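Local coordinates for NBS-LRR class disease resistance protein (Oryza sativa subsp. japonica, PDB 6FU9), which probably acts as an intracellular plant immune receptor and, through what is probably its heavy-metal-associated (HMA) domain, described here, appears to bind a pathogen effector, at residues 26-31 / 47-52. Numbering follows the deposited sequence. Where two conformers were deposited one is given.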
loop_
_atom_site.group_PDB
_atom_site.type_symbol
_atom_site.label_atom_id
_atom_site.label_comp_id
_atom_site.label_asym_id
_atom_site.label_seq_id
_atom_site.Cartn_x
_atom_site.Cartn_y
_atom_site.Cartn_z
ATOM N N SER A 26 6.417 15.580 -5.258
ATOM C CA SER A 26 7.163 16.708 -4.770
ATOM C C SER A 26 6.696 17.152 -3.367
ATOM O O SER A 26 7.509 17.444 -2.488
ATOM C CB SER A 26 7.039 17.853 -5.767
ATOM O OG SER A 26 7.884 18.874 -5.351
ATOM N N LEU A 27 5.396 17.240 -3.203
ATOM C CA LEU A 27 4.816 17.612 -1.905
ATOM C C LEU A 27 5.208 16.611 -0.827
ATOM O O LEU A 27 5.670 17.006 0.243
ATOM C CB LEU A 27 3.306 17.712 -2.022
ATOM C CG LEU A 27 2.514 18.183 -0.815
ATOM C CD1 LEU A 27 1.148 18.639 -1.362
ATOM C CD2 LEU A 27 2.321 17.114 0.180
ATOM N N VAL A 28 5.095 15.345 -1.127
ATOM C CA VAL A 28 5.454 14.335 -0.146
ATOM C C VAL A 28 6.908 14.363 0.159
ATOM O O VAL A 28 7.319 14.313 1.352
ATOM C CB VAL A 28 4.972 12.943 -0.609
ATOM C CG1 VAL A 28 5.411 11.868 0.384
ATOM C CG2 VAL A 28 3.495 12.876 -0.765
ATOM N N ALA A 29 7.770 14.459 -0.835
ATOM C CA ALA A 29 9.197 14.492 -0.609
ATOM C C ALA A 29 9.661 15.699 0.221
ATOM O O ALA A 29 10.709 15.639 0.851
ATOM C CB ALA A 29 9.934 14.375 -1.933
ATOM N N SER A 30 8.891 16.759 0.175
ATOM C CA SER A 30 9.233 17.933 0.976
ATOM C C SER A 30 8.689 17.911 2.401
ATOM O O SER A 30 8.922 18.830 3.142
ATOM C CB SER A 30 8.838 19.248 0.297
ATOM O OG SER A 30 9.951 19.724 -0.461
ATOM N N THR A 31 8.009 16.824 2.783
ATOM C CA THR A 31 7.397 16.697 4.091
ATOM C C THR A 31 8.412 16.146 5.084
ATOM O O THR A 31 9.075 15.172 4.832
ATOM C CB THR A 31 6.165 15.806 3.963
ATOM O OG1 THR A 31 5.219 16.407 3.063
ATOM C CG2 THR A 31 5.478 15.609 5.272
ATOM N N VAL A 47 0.036 6.136 -3.572
ATOM C CA VAL A 47 1.211 6.907 -3.219
ATOM C C VAL A 47 1.777 6.265 -1.972
ATOM O O VAL A 47 1.093 6.289 -0.930
ATOM C CB VAL A 47 0.854 8.351 -2.962
ATOM C CG1 VAL A 47 2.061 9.162 -2.539
ATOM C CG2 VAL A 47 0.182 8.948 -4.234
ATOM N N VAL A 48 2.895 5.601 -2.096
ATOM C CA VAL A 48 3.525 4.824 -1.034
ATOM C C VAL A 48 4.641 5.662 -0.441
ATOM O O VAL A 48 5.592 6.034 -1.135
ATOM C CB VAL A 48 4.037 3.455 -1.539
ATOM C CG1 VAL A 48 4.650 2.705 -0.334
ATOM C CG2 VAL A 48 2.998 2.651 -2.239
ATOM N N VAL A 49 4.540 5.921 0.869
ATOM C CA VAL A 49 5.408 6.800 1.605
ATOM C C VAL A 49 6.144 6.069 2.696
ATOM O O VAL A 49 5.488 5.365 3.486
ATOM C CB VAL A 49 4.630 7.974 2.180
ATOM C CG1 VAL A 49 5.568 9.006 2.756
ATOM C CG2 VAL A 49 3.654 8.567 1.160
ATOM N N VAL A 50 7.437 6.188 2.780
ATOM C CA VAL A 50 8.240 5.566 3.838
ATOM C C VAL A 50 9.025 6.615 4.529
ATOM O O VAL A 50 9.610 7.503 3.934
ATOM C CB VAL A 50 9.162 4.482 3.239
ATOM C CG1 VAL A 50 10.170 3.971 4.187
ATOM C CG2 VAL A 50 8.294 3.326 2.673
ATOM N N GLY A 51 9.126 6.519 5.860
ATOM C CA GLY A 51 9.944 7.451 6.597
ATOM C C GLY A 51 9.863 7.267 8.099
ATOM O O GLY A 51 9.582 6.168 8.570
ATOM N N ASP A 52 10.197 8.316 8.828
ATOM C CA ASP A 52 10.298 8.243 10.277
ATOM C C ASP A 52 9.831 9.557 10.866
ATOM O O ASP A 52 10.392 10.584 10.630
ATOM C CB ASP A 52 11.749 7.881 10.677
ATOM C CG ASP A 52 11.984 7.849 12.209
ATOM O OD1 ASP A 52 11.032 7.589 12.984
ATOM O OD2 ASP A 52 13.158 8.010 12.612
#
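Val28 and Val49 meet tip to tip where the last turn of helix 18-29 passes over strand 46-51, a small example of a helix seated on a sheet through branched aliphatic side chains. One methyl of Val28 does most of the work: CG1, held anti to the backbone N (chi1 177°), lies 3.7 Å from CG1 of Val49 and 3.8 Å from CG2 of the same residue, and thus touches both methyls of Val49. The other methyl is more loosely engaged, with Val28 CG2 4.4 Å from Val47 CG1. No hydrogen bond joins the segments. Val37 of the neighbouring strand touches Val28 and Val47, extending this apolar layer. The chain order, strand-helix-strand-strand-helix-strand, with both helices over one face of an antiparallel sheet, is the ferredoxin-like fold, as in HMA domains, and the contact lies in its core. The strand's alternation divides its valines: Val47 and Val49 point toward the helix, whereas Val48 points away; Val48 and Val50 each pack on a polar side chain of the other protein's chain. The outer side of the helix is quite different, with Ser26, Ala29 and Ser30 exposed to solvent. Just beyond the helix, Thr31 folds back, its OG1 donating to Leu27 O at 2.9 Å, tilted 30° from the carbonyl plane, while Leu27 packs on helix 56-66.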